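Local coordinates for serine-rich secreted cell wall anchored (LPXTG-motif ) protein (Lactobacillus reuteri ATCC 53608, PDB 5NXK), which is a surface adhesin that probably attaches the bacterium to host surfaces in the gut through its beta-solenoid binding region, at residues G110-L124 / D158-N170. Residues are numbered along the deposited sequence; the frame is centred on the assembly and turned at random.
Sequences GTLVWSKTGAGVKTL and DKTTALYVSNAIN
Asn167 reaches across to the start of strand 122-124 and accepts the backbone N-H of Lys122 on its OD1, 2.7 Å from Lys122 N and nearly straight at 169°. With chi1 at -56°, CG lies beside the Asn167 backbone N, so amide and main chain grip Lys122 together. Lys122 O takes two donors in its carbonyl plane, Asn167 N and Ala168 N. The amide's ND2 is used too, by Ile200 O and a water that also donates to Ser166 OG, itself hydrogen-bonded to Leu191 O. From here the strands run parallel, with Leu124 N bonded to Ala168 O at 2.8 Å and Asn170 N to Leu124 O.

Ser115 ties the neighbouring corner. Its OG sits between its own backbone N and carbonyl carbon (chi1 70°), donates to Tyr164 O at 3.0 Å and receives a weak bond from Ser166 N. Thr111 OG1 donates to Thr161 O at 2.8 Å, almost in line with the carbonyl, and receives Phe150 N. Val113 O is met by Tyr164 N, but the buried Val113 N has no partner.

Trp114 and Tyr164 point the same way with their rings slid apart; Tyr164 CD2 lies over one indole face, 3.3 Å from Trp114 NE1. The Thr117 side chain crosses that of Tyr164 at about a right angle, with Thr117 CG2 3.4 Å from Tyr164 CE2, while a water joins Thr117 OG1 to Tyr164 OH. On the inner side, Leu124, Val113, Leu163 and Val165 pack together.

Here the Asn167 amide adds a bond back to the preceding coil. Parallel strands stacked coil on coil are characteristic of the right-handed beta-solenoid of pectate lyase-like proteins.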
loop_
_atom_site.group_PDB
_atom_site.type_symbol
_atom_site.label_atom_id
_atom_site.label_comp_id
_atom_site.label_asym_id
_atom_site.label_seq_id
_atom_site.Cartn_x
_atom_site.Cartn_y
_atom_site.Cartn_z
ATOM N N GLY A 110 -1.194 7.660 8.862
ATOM C CA GLY A 110 -1.272 8.690 7.837
ATOM C C GLY A 110 -0.841 8.033 6.544
ATOM O O GLY A 110 -1.646 7.805 5.631
ATOM N N THR A 111 0.456 7.775 6.452
ATOM C CA THR A 111 0.987 6.849 5.450
ATOM C C THR A 111 1.149 5.495 6.129
ATOM O O THR A 111 1.849 5.403 7.130
ATOM C CB THR A 111 2.307 7.346 4.892
ATOM O OG1 THR A 111 2.077 8.610 4.247
ATOM C CG2 THR A 111 2.905 6.334 3.887
ATOM N N LEU A 112 0.497 4.455 5.613
ATOM C CA LEU A 112 0.457 3.165 6.322
ATOM C C LEU A 112 1.587 2.215 5.941
ATOM O O LEU A 112 2.012 1.381 6.755
ATOM C CB LEU A 112 -0.878 2.445 6.111
ATOM C CG LEU A 112 -2.191 3.025 6.667
ATOM C CD1 LEU A 112 -2.467 4.442 6.205
ATOM C CD2 LEU A 112 -3.335 2.112 6.268
ATOM N N VAL A 113 2.045 2.313 4.702
ATOM C CA VAL A 113 3.159 1.488 4.207
ATOM C C VAL A 113 3.988 2.344 3.274
ATOM O O VAL A 113 3.434 3.079 2.452
ATOM C CB VAL A 113 2.689 0.219 3.446
ATOM C CG1 VAL A 113 3.900 -0.600 2.967
ATOM C CG2 VAL A 113 1.794 -0.631 4.324
ATOM N N TRP A 114 5.311 2.264 3.400
ATOM C CA TRP A 114 6.168 3.101 2.566
ATOM C C TRP A 114 7.306 2.232 2.024
ATOM O O TRP A 114 7.620 1.215 2.612
ATOM C CB TRP A 114 6.695 4.296 3.374
ATOM C CG TRP A 114 7.518 5.301 2.622
ATOM C CD1 TRP A 114 7.077 6.462 2.043
ATOM C CD2 TRP A 114 8.931 5.251 2.385
ATOM N NE1 TRP A 114 8.127 7.126 1.438
ATOM C CE2 TRP A 114 9.277 6.406 1.649
ATOM C CE3 TRP A 114 9.936 4.339 2.717
ATOM C CZ2 TRP A 114 10.585 6.665 1.238
ATOM C CZ3 TRP A 114 11.236 4.604 2.318
ATOM C CH2 TRP A 114 11.548 5.755 1.586
ATOM N N SER A 115 7.909 2.625 0.912
ATOM C CA SER A 115 8.978 1.827 0.314
ATOM C C SER A 115 9.981 2.686 -0.423
ATOM O O SER A 115 9.670 3.807 -0.839
ATOM C CB SER A 115 8.380 0.789 -0.647
ATOM O OG SER A 115 7.854 1.431 -1.799
ATOM N N LYS A 116 11.191 2.157 -0.571
ATOM C CA LYS A 116 12.179 2.720 -1.480
ATOM C C LYS A 116 11.709 2.488 -2.912
ATOM O O LYS A 116 11.238 1.400 -3.244
ATOM C CB LYS A 116 13.548 2.062 -1.280
ATOM C CG LYS A 116 14.428 2.670 -0.195
ATOM C CD LYS A 116 15.658 1.777 0.023
ATOM C CE LYS A 116 16.587 2.319 1.100
ATOM N NZ LYS A 116 16.633 3.799 1.134
ATOM N N THR A 117 11.819 3.507 -3.757
ATOM C CA THR A 117 11.300 3.413 -5.107
ATOM C C THR A 117 12.423 3.244 -6.142
ATOM O O THR A 117 12.159 3.149 -7.341
ATOM C CB THR A 117 10.465 4.650 -5.437
ATOM O OG1 THR A 117 11.265 5.826 -5.232
ATOM C CG2 THR A 117 9.252 4.704 -4.513
ATOM N N GLY A 118 13.680 3.209 -5.684
ATOM C CA GLY A 118 14.799 3.111 -6.611
ATOM C C GLY A 118 15.655 1.873 -6.382
ATOM O O GLY A 118 16.857 1.876 -6.631
ATOM N N ALA A 119 15.019 0.794 -5.947
ATOM C CA ALA A 119 15.731 -0.429 -5.606
ATOM C C ALA A 119 14.978 -1.675 -6.063
ATOM O O ALA A 119 14.364 -1.693 -7.139
ATOM C CB ALA A 119 15.985 -0.483 -4.098
ATOM N N GLY A 120 15.016 -2.717 -5.236
ATOM C CA GLY A 120 14.404 -3.983 -5.599
ATOM C C GLY A 120 12.884 -3.955 -5.574
ATOM O O GLY A 120 12.267 -2.972 -5.124
ATOM N N VAL A 121 12.280 -5.060 -6.012
ATOM C CA VAL A 121 10.821 -5.130 -6.162
ATOM C C VAL A 121 10.123 -5.047 -4.819
ATOM O O VAL A 121 10.398 -5.843 -3.917
ATOM C CB VAL A 121 10.393 -6.427 -6.887
ATOM C CG1 VAL A 121 8.869 -6.541 -6.955
ATOM C CG2 VAL A 121 11.005 -6.474 -8.286
ATOM N N LYS A 122 9.216 -4.070 -4.701
ATOM C CA LYS A 122 8.428 -3.858 -3.487
ATOM C C LYS A 122 6.959 -4.203 -3.718
ATOM O O LYS A 122 6.281 -3.577 -4.548
ATOM C CB LYS A 122 8.546 -2.410 -3.008
ATOM C CG LYS A 122 9.973 -1.893 -2.965
ATOM C CD LYS A 122 10.831 -2.750 -2.039
ATOM C CE LYS A 122 12.169 -2.055 -1.714
ATOM N NZ LYS A 122 13.099 -2.992 -1.017
ATOM N N THR A 123 6.484 -5.177 -2.953
ATOM C CA THR A 123 5.149 -5.722 -3.112
ATOM C C THR A 123 4.356 -5.703 -1.803
ATOM O O THR A 123 4.847 -6.142 -0.761
ATOM C CB THR A 123 5.216 -7.183 -3.636
ATOM O OG1 THR A 123 5.986 -7.224 -4.848
ATOM C CG2 THR A 123 3.823 -7.726 -3.906
ATOM N N LEU A 124 3.118 -5.222 -1.877
ATOM C CA LEU A 124 2.172 -5.321 -0.773
ATOM C C LEU A 124 0.993 -6.181 -1.188
ATOM O O LEU A 124 0.252 -5.839 -2.117
ATOM C CB LEU A 124 1.683 -3.938 -0.341
ATOM C CG LEU A 124 0.561 -3.905 0.709
ATOM C CD1 LEU A 124 1.068 -4.466 2.048
ATOM C CD2 LEU A 124 0.043 -2.485 0.893
ATOM N N ASP A 158 2.869 19.207 -4.464
ATOM C CA ASP A 158 3.172 18.100 -3.560
ATOM C C ASP A 158 1.909 17.353 -3.204
ATOM O O ASP A 158 0.877 17.970 -2.951
ATOM C CB ASP A 158 3.832 18.601 -2.270
ATOM C CG ASP A 158 5.248 19.107 -2.480
ATOM O OD1 ASP A 158 5.814 18.900 -3.575
ATOM O OD2 ASP A 158 5.799 19.707 -1.533
ATOM N N LYS A 159 1.988 16.028 -3.163
ATOM C CA LYS A 159 0.837 15.225 -2.768
ATOM C C LYS A 159 1.250 14.251 -1.686
ATOM O O LYS A 159 2.378 13.777 -1.675
ATOM C CB LYS A 159 0.248 14.455 -3.965
ATOM C CG LYS A 159 -0.128 15.304 -5.174
ATOM C CD LYS A 159 -1.303 16.235 -4.891
ATOM C CE LYS A 159 -1.560 17.148 -6.090
ATOM N NZ LYS A 159 -2.685 18.109 -5.861
ATOM N N THR A 160 0.324 13.948 -0.781
ATOM C CA THR A 160 0.543 12.947 0.253
ATOM C C THR A 160 -0.194 11.686 -0.146
ATOM O O THR A 160 -1.098 11.734 -0.985
ATOM C CB THR A 160 0.037 13.410 1.615
ATOM O OG1 THR A 160 -1.345 13.785 1.506
ATOM C CG2 THR A 160 0.854 14.597 2.115
ATOM N N THR A 161 0.181 10.559 0.445
ATOM C CA THR A 161 -0.450 9.306 0.079
ATOM C C THR A 161 -0.581 8.356 1.257
ATOM O O THR A 161 0.232 8.390 2.169
ATOM C CB THR A 161 0.342 8.599 -1.061
ATOM O OG1 THR A 161 -0.350 7.416 -1.466
ATOM C CG2 THR A 161 1.764 8.234 -0.596
ATOM N N ALA A 162 -1.603 7.503 1.221
ATOM C CA ALA A 162 -1.805 6.477 2.252
ATOM C C ALA A 162 -0.872 5.285 2.077
ATOM O O ALA A 162 -0.481 4.650 3.050
ATOM C CB ALA A 162 -3.239 6.006 2.244
ATOM N N LEU A 163 -0.543 4.966 0.828
ATOM C CA LEU A 163 0.297 3.806 0.526
ATOM C C LEU A 163 1.314 4.195 -0.541
ATOM O O LEU A 163 0.941 4.603 -1.644
ATOM C CB LEU A 163 -0.552 2.623 0.039
ATOM C CG LEU A 163 -1.549 1.991 1.012
ATOM C CD1 LEU A 163 -2.454 0.992 0.294
ATOM C CD2 LEU A 163 -0.842 1.301 2.187
ATOM N N TYR A 164 2.599 4.060 -0.221
ATOM C CA TYR A 164 3.651 4.416 -1.170
ATOM C C TYR A 164 4.487 3.166 -1.402
ATOM O O TYR A 164 5.548 2.978 -0.801
ATOM C CB TYR A 164 4.490 5.573 -0.627
ATOM C CG TYR A 164 5.423 6.246 -1.600
ATOM C CD1 TYR A 164 4.924 7.033 -2.636
ATOM C CD2 TYR A 164 6.812 6.133 -1.460
ATOM C CE1 TYR A 164 5.769 7.674 -3.514
ATOM C CE2 TYR A 164 7.677 6.786 -2.339
ATOM C CZ TYR A 164 7.144 7.553 -3.361
ATOM O OH TYR A 164 7.963 8.210 -4.249
ATOM N N VAL A 165 3.979 2.316 -2.287
ATOM C CA VAL A 165 4.530 0.993 -2.519
ATOM C C VAL A 165 5.015 0.970 -3.954
ATOM O O VAL A 165 4.227 1.146 -4.884
ATOM C CB VAL A 165 3.481 -0.112 -2.298
ATOM C CG1 VAL A 165 4.067 -1.490 -2.635
ATOM C CG2 VAL A 165 2.941 -0.063 -0.867
ATOM N N SER A 166 6.309 0.753 -4.142
ATOM C CA SER A 166 6.894 1.045 -5.440
ATOM C C SER A 166 6.301 0.233 -6.595
ATOM O O SER A 166 5.970 0.795 -7.647
ATOM C CB SER A 166 8.408 0.828 -5.379
ATOM O OG SER A 166 9.009 1.288 -6.575
ATOM N N ASN A 167 6.177 -1.080 -6.423
ATOM C CA ASN A 167 5.947 -1.935 -7.597
ATOM C C ASN A 167 4.625 -2.664 -7.698
ATOM O O ASN A 167 4.104 -2.837 -8.804
ATOM C CB ASN A 167 7.060 -2.972 -7.699
ATOM C CG ASN A 167 8.416 -2.329 -7.736
ATOM O OD1 ASN A 167 9.152 -2.387 -6.755
ATOM N ND2 ASN A 167 8.740 -1.667 -8.847
ATOM N N ALA A 168 4.109 -3.170 -6.585
ATOM C CA ALA A 168 2.853 -3.908 -6.701
ATOM C C ALA A 168 1.984 -3.859 -5.465
ATOM O O ALA A 168 2.468 -4.010 -4.351
ATOM C CB ALA A 168 3.138 -5.357 -7.071
ATOM N N ILE A 169 0.696 -3.614 -5.663
ATOM C CA ILE A 169 -0.278 -3.852 -4.599
ATOM C C ILE A 169 -1.290 -4.851 -5.155
ATOM O O ILE A 169 -1.965 -4.584 -6.154
ATOM C CB ILE A 169 -0.966 -2.559 -4.144
ATOM C CG1 ILE A 169 0.060 -1.579 -3.567
ATOM C CG2 ILE A 169 -2.029 -2.840 -3.093
ATOM C CD1 ILE A 169 -0.550 -0.244 -3.240
ATOM N N ASN A 170 -1.366 -6.018 -4.530
ATOM C CA ASN A 170 -2.224 -7.079 -5.038
ATOM C C ASN A 170 -3.345 -7.343 -4.050
ATOM O O ASN A 170 -3.087 -7.714 -2.916
ATOM C CB ASN A 170 -1.428 -8.374 -5.252
ATOM C CG ASN A 170 -0.262 -8.203 -6.205
ATOM O OD1 ASN A 170 -0.421 -7.702 -7.318
ATOM N ND2 ASN A 170 0.931 -8.614 -5.760
HETATM O O HOH W 1 11.238 0.048 -7.746
HETATM O O HOH W 2 10.724 8.026 -3.588
HETATM O O HOH W 3 11.931 -2.804 -8.813
#